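Local coordinates for Tll0287 protein (Thermosynechococcus elongatus, PDB 5B82), which binds a covalently attached heme c in a PAS-like domain and probably serves in redox chemistry or redox sensing, at residues 137-148 and 163-171. Residues are numbered along the deposited sequence; the frame is centred on the assembly and turned at random.
With HEC (heme c), chain B.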
ATOM      1  N   VAL A 137      -4.422   6.066  -6.719  1.00 23.69           N
ATOM      2  CA  VAL A 137      -5.135   5.166  -7.611  1.00 24.03           C
ATOM      3  C   VAL A 137      -4.874   5.546  -9.065  1.00 23.16           C
ATOM      4  O   VAL A 137      -5.126   6.682  -9.448  1.00 31.97           O
ATOM      5  CB  VAL A 137      -6.642   5.234  -7.341  1.00 25.55           C
ATOM      6  CG1 VAL A 137      -7.407   4.396  -8.354  1.00 27.72           C
ATOM      7  CG2 VAL A 137      -6.949   4.777  -5.917  1.00 26.92           C
ATOM      8  N   GLN A 138      -4.351   4.613  -9.864  1.00 27.22           N
ATOM      9  CA  GLN A 138      -4.307   4.777 -11.332  1.00 34.82           C
ATOM     10  C   GLN A 138      -5.431   3.997 -12.015  1.00 34.45           C
ATOM     11  O   GLN A 138      -6.136   3.221 -11.366  1.00 29.71           O
ATOM     12  CB  GLN A 138      -2.961   4.334 -11.917  1.00 36.83           C
ATOM     13  CG  GLN A 138      -1.787   5.219 -11.536  1.00 41.64           C
ATOM     14  CD  GLN A 138      -1.129   4.764 -10.264  1.00 45.01           C
ATOM     15  OE1 GLN A 138      -0.995   3.567 -10.028  1.00 52.95           O
ATOM     16  NE2 GLN A 138      -0.727   5.713  -9.423  1.00 41.22           N
ATOM     17  N   ALA A 139      -5.588   4.198 -13.325  1.00 32.34           N
ATOM     18  CA  ALA A 139      -6.662   3.562 -14.084  1.00 29.55           C
ATOM     19  C   ALA A 139      -6.649   2.040 -14.018  1.00 26.11           C
ATOM     20  O   ALA A 139      -7.703   1.419 -13.913  1.00 31.75           O
ATOM     21  CB  ALA A 139      -6.650   4.027 -15.555  1.00 31.69           C
ATOM     22  N   SER A 140      -5.463   1.446 -14.086  1.00 27.54           N
ATOM     23  CA  SER A 140      -5.338  -0.006 -14.078  1.00 31.74           C
ATOM     24  C   SER A 140      -5.963  -0.593 -12.815  1.00 29.00           C
ATOM     25  O   SER A 140      -6.649  -1.618 -12.857  1.00 35.76           O
ATOM     26  CB  SER A 140      -3.865  -0.402 -14.176  1.00 37.44           C
ATOM     27  OG  SER A 140      -3.111   0.174 -13.114  1.00 36.37           O
ATOM     28  N   CYS A 141      -5.749   0.094 -11.699  1.00 31.67           N
ATOM     29  CA  CYS A 141      -6.194  -0.379 -10.390  1.00 29.80           C
ATOM     30  C   CYS A 141      -7.699  -0.605 -10.352  1.00 30.95           C
ATOM     31  O   CYS A 141      -8.195  -1.497  -9.650  1.00 37.00           O
ATOM     32  CB  CYS A 141      -5.789   0.623  -9.311  1.00 24.53           C
ATOM     33  SG  CYS A 141      -4.128   1.276  -9.521  1.00 25.89           S
ATOM     34  N   LEU A 142      -8.419   0.182 -11.143  1.00 28.98           N
ATOM     35  CA  LEU A 142      -9.870   0.109 -11.169  1.00 28.35           C
ATOM     36  C   LEU A 142     -10.373  -1.250 -11.649  1.00 30.60           C
ATOM     37  O   LEU A 142     -11.556  -1.560 -11.496  1.00 29.42           O
ATOM     38  CB  LEU A 142     -10.458   1.225 -12.039  1.00 31.38           C
ATOM     39  CG  LEU A 142     -10.122   2.670 -11.660  1.00 31.22           C
ATOM     40  CD1 LEU A 142     -10.763   3.637 -12.658  1.00 34.40           C
ATOM     41  CD2 LEU A 142     -10.572   2.979 -10.242  1.00 34.69           C
ATOM     42  N   ALA A 143      -9.486  -2.058 -12.231  1.00 32.45           N
ATOM     43  CA  ALA A 143      -9.856  -3.423 -12.595  1.00 31.60           C
ATOM     44  C   ALA A 143     -10.321  -4.228 -11.381  1.00 34.97           C
ATOM     45  O   ALA A 143     -11.184  -5.097 -11.510  1.00 34.78           O
ATOM     46  CB  ALA A 143      -8.697  -4.134 -13.288  1.00 32.42           C
ATOM     47  N   CYS A 144      -9.766  -3.936 -10.204  1.00 28.73           N
ATOM     48  CA  CYS A 144     -10.071  -4.743  -9.009  1.00 33.53           C
ATOM     49  C   CYS A 144     -10.477  -3.901  -7.802  1.00 31.26           C
ATOM     50  O   CYS A 144     -10.973  -4.429  -6.804  1.00 33.84           O
ATOM     51  CB  CYS A 144      -8.878  -5.624  -8.612  1.00 28.39           C
ATOM     52  SG  CYS A 144      -8.246  -6.727  -9.893  1.00 34.04           S
ATOM     53  N   HIS A 145     -10.248  -2.596  -7.896  1.00 29.69           N
ATOM     54  CA  HIS A 145     -10.610  -1.662  -6.840  1.00 24.17           C
ATOM     55  C   HIS A 145     -11.584  -0.600  -7.356  1.00 32.35           C
ATOM     56  O   HIS A 145     -11.797   0.427  -6.706  1.00 32.47           O
ATOM     57  CB  HIS A 145      -9.362  -0.973  -6.298  1.00 22.47           C
ATOM     58  CG  HIS A 145      -8.373  -1.903  -5.658  1.00 24.35           C
ATOM     59  ND1 HIS A 145      -8.629  -2.561  -4.475  1.00 27.85           N
ATOM     60  CD2 HIS A 145      -7.112  -2.250  -6.014  1.00 24.75           C
ATOM     61  CE1 HIS A 145      -7.573  -3.279  -4.132  1.00 29.60           C
ATOM     62  NE2 HIS A 145      -6.635  -3.104  -5.046  1.00 27.25           N
ATOM     63  N   GLY A 146     -12.151  -0.841  -8.536  1.00 35.71           N
ATOM     64  CA  GLY A 146     -13.122   0.064  -9.122  1.00 35.37           C
ATOM     65  C   GLY A 146     -14.520  -0.209  -8.598  1.00 42.36           C
ATOM     66  O   GLY A 146     -14.725  -0.313  -7.388  1.00 36.44           O
ATOM     67  N   ALA A 147     -15.483  -0.334  -9.509  1.00 42.09           N
ATOM     68  CA  ALA A 147     -16.872  -0.559  -9.115  1.00 43.63           C
ATOM     69  C   ALA A 147     -17.010  -1.824  -8.280  1.00 45.32           C
ATOM     70  O   ALA A 147     -16.408  -2.854  -8.592  1.00 45.88           O
ATOM     71  CB  ALA A 147     -17.782  -0.626 -10.341  1.00 40.53           C
ATOM     72  N   LYS A 148     -17.801  -1.729  -7.213  1.00 47.21           N
ATOM     73  CA  LYS A 148     -18.000  -2.842  -6.293  1.00 50.08           C
ATOM     74  C   LYS A 148     -18.559  -4.043  -7.031  1.00 55.61           C
ATOM     75  O   LYS A 148     -18.160  -5.179  -6.787  1.00 55.64           O
ATOM     76  CB  LYS A 148     -18.954  -2.438  -5.168  1.00 52.25           C
ATOM     77  CG  LYS A 148     -19.183  -3.521  -4.123  1.00 55.58           C
ATOM     78  CD  LYS A 148     -20.178  -3.062  -3.064  1.00 59.82           C
ATOM     79  CE  LYS A 148     -20.444  -4.147  -2.031  1.00 61.78           C
ATOM     80  NZ  LYS A 148     -21.436  -3.696  -1.016  1.00 67.54           N
ATOM     81  N   ARG A 163     -13.301  -3.575   1.580  1.00 40.15           N
ATOM     82  CA  ARG A 163     -13.783  -2.201   1.443  1.00 42.24           C
ATOM     83  C   ARG A 163     -13.003  -1.476   0.348  1.00 39.94           C
ATOM     84  O   ARG A 163     -13.274  -0.319   0.035  1.00 41.25           O
ATOM     85  CB  ARG A 163     -13.650  -1.440   2.764  1.00 49.42           C
ATOM     86  CG  ARG A 163     -14.399  -2.060   3.936  1.00 60.55           C
ATOM     87  CD  ARG A 163     -15.589  -1.208   4.380  1.00 71.01           C
ATOM     88  NE  ARG A 163     -16.734  -1.300   3.474  1.00 79.75           N
ATOM     89  CZ  ARG A 163     -17.917  -0.732   3.702  1.00 85.76           C
ATOM     90  NH1 ARG A 163     -18.118  -0.028   4.809  1.00 86.17           N
ATOM     91  NH2 ARG A 163     -18.903  -0.865   2.824  1.00 90.36           N
ATOM     92  N   ALA A 164     -12.033  -2.169  -0.242  1.00 36.16           N
ATOM     93  CA  ALA A 164     -11.135  -1.549  -1.216  1.00 32.66           C
ATOM     94  C   ALA A 164     -11.739  -1.428  -2.615  1.00 32.58           C
ATOM     95  O   ALA A 164     -11.172  -1.926  -3.595  1.00 37.86           O
ATOM     96  CB  ALA A 164      -9.806  -2.304  -1.266  1.00 28.23           C
ATOM     97  N   TYR A 165     -12.882  -0.755  -2.709  1.00 29.62           N
ATOM     98  CA  TYR A 165     -13.535  -0.519  -3.996  1.00 35.00           C
ATOM     99  C   TYR A 165     -14.125   0.877  -4.043  1.00 39.29           C
ATOM    100  O   TYR A 165     -14.111   1.601  -3.046  1.00 36.57           O
ATOM    101  CB  TYR A 165     -14.636  -1.554  -4.255  1.00 39.04           C
ATOM    102  CG  TYR A 165     -15.656  -1.675  -3.135  1.00 43.94           C
ATOM    103  CD1 TYR A 165     -15.569  -2.699  -2.199  1.00 39.13           C
ATOM    104  CD2 TYR A 165     -16.704  -0.767  -3.015  1.00 49.75           C
ATOM    105  CE1 TYR A 165     -16.489  -2.812  -1.174  1.00 43.82           C
ATOM    106  CE2 TYR A 165     -17.628  -0.874  -1.992  1.00 51.56           C
ATOM    107  CZ  TYR A 165     -17.516  -1.899  -1.073  1.00 50.95           C
ATOM    108  OH  TYR A 165     -18.435  -2.014  -0.053  1.00 56.65           O
ATOM    109  N   GLY A 166     -14.645   1.245  -5.207  1.00 40.92           N
ATOM    110  CA  GLY A 166     -15.291   2.533  -5.385  1.00 42.64           C
ATOM    111  C   GLY A 166     -14.322   3.686  -5.557  1.00 42.50           C
ATOM    112  O   GLY A 166     -14.699   4.844  -5.402  1.00 45.03           O
ATOM    113  N   PHE A 167     -13.070   3.377  -5.874  1.00 37.25           N
ATOM    114  CA  PHE A 167     -12.077   4.420  -6.125  1.00 32.26           C
ATOM    115  C   PHE A 167     -12.215   5.034  -7.517  1.00 40.49           C
ATOM    116  O   PHE A 167     -12.771   4.421  -8.426  1.00 42.48           O
ATOM    117  CB  PHE A 167     -10.667   3.862  -5.977  1.00 29.33           C
ATOM    118  CG  PHE A 167     -10.318   3.456  -4.579  1.00 27.37           C
ATOM    119  CD1 PHE A 167      -9.881   4.394  -3.661  1.00 29.62           C
ATOM    120  CD2 PHE A 167     -10.400   2.136  -4.191  1.00 27.79           C
ATOM    121  CE1 PHE A 167      -9.553   4.017  -2.376  1.00 29.79           C
ATOM    122  CE2 PHE A 167     -10.069   1.757  -2.908  1.00 31.03           C
ATOM    123  CZ  PHE A 167      -9.645   2.699  -2.004  1.00 26.53           C
ATOM    124  N   ARG A 168     -11.693   6.248  -7.672  1.00 38.12           N
ATOM    125  CA  ARG A 168     -11.554   6.874  -8.983  1.00 41.08           C
ATOM    126  C   ARG A 168     -10.086   7.203  -9.206  1.00 38.41           C
ATOM    127  O   ARG A 168      -9.316   7.267  -8.250  1.00 34.68           O
ATOM    128  CB  ARG A 168     -12.382   8.152  -9.072  1.00 44.33           C
ATOM    129  CG  ARG A 168     -13.880   7.937  -9.009  1.00 54.03           C
ATOM    130  CD  ARG A 168     -14.628   8.929  -9.905  1.00 63.65           C
ATOM    131  NE  ARG A 168     -13.996  10.249  -9.954  1.00 70.74           N
ATOM    132  CZ  ARG A 168     -14.030  11.141  -8.966  1.00 73.08           C
ATOM    133  NH1 ARG A 168     -14.651  10.858  -7.828  1.00 72.00           N
ATOM    134  NH2 ARG A 168     -13.428  12.315  -9.110  1.00 73.25           N
ATOM    135  N   VAL A 169      -9.701   7.401 -10.462  1.00 32.73           N
ATOM    136  CA  VAL A 169      -8.326   7.758 -10.790  1.00 31.77           C
ATOM    137  C   VAL A 169      -7.942   9.047 -10.080  1.00 39.55           C
ATOM    138  O   VAL A 169      -8.606  10.072 -10.239  1.00 41.27           O
ATOM    139  CB  VAL A 169      -8.138   7.959 -12.303  1.00 37.61           C
ATOM    140  CG1 VAL A 169      -6.733   8.451 -12.605  1.00 38.05           C
ATOM    141  CG2 VAL A 169      -8.412   6.668 -13.038  1.00 41.30           C
ATOM    142  N   GLY A 170      -6.879   8.982  -9.285  1.00 36.72           N
ATOM    143  CA  GLY A 170      -6.394  10.136  -8.549  1.00 39.09           C
ATOM    144  C   GLY A 170      -6.712  10.095  -7.069  1.00 37.22           C
ATOM    145  O   GLY A 170      -6.184  10.894  -6.298  1.00 36.25           O
ATOM    146  N   ASP A 171      -7.582   9.173  -6.666  1.00 35.10           N
ATOM    147  CA  ASP A 171      -7.915   9.007  -5.248  1.00 30.92           C
ATOM    148  C   ASP A 171      -6.707   8.596  -4.411  1.00 25.47           C
ATOM    149  O   ASP A 171      -5.773   7.982  -4.916  1.00 28.00           O
ATOM    150  CB  ASP A 171      -8.985   7.928  -5.066  1.00 29.51           C
ATOM    151  CG  ASP A 171     -10.362   8.395  -5.470  1.00 37.52           C
ATOM    152  OD1 ASP A 171     -10.459   9.494  -6.054  1.00 40.04           O
ATOM    153  OD2 ASP A 171     -11.337   7.654  -5.211  1.00 34.62           O
TER
HETATM  154 FE   HEC B 501      -4.682  -3.876  -5.164  1.00 24.74          FE
HETATM  155  CHA HEC B 501      -4.614  -4.902  -1.928  1.00 22.10           C
HETATM  156  CHB HEC B 501      -3.453  -0.767  -4.146  1.00 23.23           C
HETATM  157  CHC HEC B 501      -4.480  -2.849  -8.388  1.00 29.06           C
HETATM  158  CHD HEC B 501      -6.265  -6.764  -6.142  1.00 27.45           C
HETATM  159  NA  HEC B 501      -4.193  -2.972  -3.365  1.00 23.96           N
HETATM  160  C1A HEC B 501      -4.118  -3.646  -2.163  1.00 24.69           C
HETATM  161  C2A HEC B 501      -3.448  -2.795  -1.198  1.00 24.16           C
HETATM  162  C3A HEC B 501      -3.130  -1.657  -1.828  1.00 22.44           C
HETATM  163  C4A HEC B 501      -3.594  -1.742  -3.189  1.00 24.98           C
HETATM  164  CMA HEC B 501      -2.408  -0.434  -1.240  1.00 17.22           C
HETATM  165  CAA HEC B 501      -3.138  -3.151   0.279  1.00 24.65           C
HETATM  166  CBA HEC B 501      -4.140  -2.523   1.246  1.00 21.00           C
HETATM  167  CGA HEC B 501      -5.395  -3.352   1.307  1.00 20.63           C
HETATM  168  O1A HEC B 501      -6.474  -2.842   0.916  1.00 30.44           O
HETATM  169  O2A HEC B 501      -5.322  -4.541   1.715  1.00 24.48           O
HETATM  170  NB  HEC B 501      -4.098  -2.130  -6.068  1.00 28.16           N
HETATM  171  C1B HEC B 501      -3.573  -0.992  -5.493  1.00 26.72           C
HETATM  172  C2B HEC B 501      -3.172  -0.081  -6.545  1.00 26.88           C
HETATM  173  C3B HEC B 501      -3.465  -0.654  -7.714  1.00 24.58           C
HETATM  174  C4B HEC B 501      -4.041  -1.955  -7.441  1.00 27.82           C
HETATM  175  CMB HEC B 501      -2.565   1.330  -6.331  1.00 17.17           C
HETATM  176  CAB HEC B 501      -3.219  -0.057  -9.120  1.00 22.04           C
HETATM  177  CBB HEC B 501      -1.700   0.081  -9.401  1.00 19.42           C
HETATM  178  NC  HEC B 501      -5.298  -4.650  -6.928  1.00 30.66           N
HETATM  179  C1C HEC B 501      -5.060  -4.080  -8.158  1.00 31.59           C
HETATM  180  C2C HEC B 501      -5.387  -5.060  -9.173  1.00 33.41           C
HETATM  181  C3C HEC B 501      -6.006  -6.088  -8.567  1.00 31.24           C
HETATM  182  C4C HEC B 501      -5.880  -5.884  -7.135  1.00 29.68           C
HETATM  183  CMC HEC B 501      -5.443  -4.717 -10.680  1.00 26.69           C
HETATM  184  CAC HEC B 501      -6.653  -7.331  -9.236  1.00 28.95           C
HETATM  185  CBC HEC B 501      -5.704  -8.165 -10.128  1.00 34.48           C
HETATM  186  ND  HEC B 501      -5.397  -5.533  -4.198  1.00 27.17           N
HETATM  187  C1D HEC B 501      -5.890  -6.675  -4.821  1.00 32.00           C
HETATM  188  C2D HEC B 501      -5.950  -7.751  -3.850  1.00 28.75           C
HETATM  189  C3D HEC B 501      -5.442  -7.148  -2.547  1.00 28.85           C
HETATM  190  C4D HEC B 501      -5.124  -5.780  -2.851  1.00 27.07           C
HETATM  191  CMD HEC B 501      -6.428  -9.200  -4.072  1.00 25.18           C
HETATM  192  CAD HEC B 501      -5.267  -7.846  -1.181  1.00 24.15           C
HETATM  193  CBD HEC B 501      -3.855  -8.418  -1.213  1.00 25.35           C
HETATM  194  CGD HEC B 501      -3.449  -8.974   0.134  1.00 24.03           C
HETATM  195  O1D HEC B 501      -4.076  -9.950   0.605  1.00 29.31           O
HETATM  196  O2D HEC B 501      -2.488  -8.435   0.726  1.00 26.35           O
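Ala164 O accepts a hydrogen bond from ring nitrogen ND1 of His145 over 2.8 Å and is also approached by His145 CA in a CA-H...O contact of 3.3 Å. The residues belong to the heme c site of a PAS-like domain, where Cys141-Leu142-Ala143-Cys144-His145 forms the CXXCH motif. Cys141 SG and Cys144 SG are bonded to vinyl-derived carbons of the porphyrin, and His145 NE2 ligates the heme iron at 2.1 Å, with Cys68 as the other axial ligand. Because Ala164 O lies within 1° of the imidazole plane, the ND1 bond should help fix the ring's rotation about the iron, and it may strengthen the donor character of NE2. Ala164 presents this carbonyl from the centre of an inverse gamma turn.

Beyond the ligand, the loop is tied on through backbone. Gly166 N donates to Gly146 O at 2.7 Å, nearly straight at 171° though from above the carbonyl plane, while Phe167 N makes a weak bond to His145 O. That same oxygen meets the edge of the Phe167 ring. Val137 then pairs in both directions, its N giving to Asp171 O and its O accepting from Gly170 N, both in the type II turn 168-171 that leads into strand 172-181. Val137 CG2 reaches Phe167 CD1 at 3.7 Å, the two side chains crossing at about a right angle. On the outer flank, the fully extended Lys148 runs alongside Tyr165, its CG 3.7 Å from the ring centroid and 10° off the normal, a CH-pi contact; Arg163 NH2 donates in its guanidinium plane to Tyr165 OH.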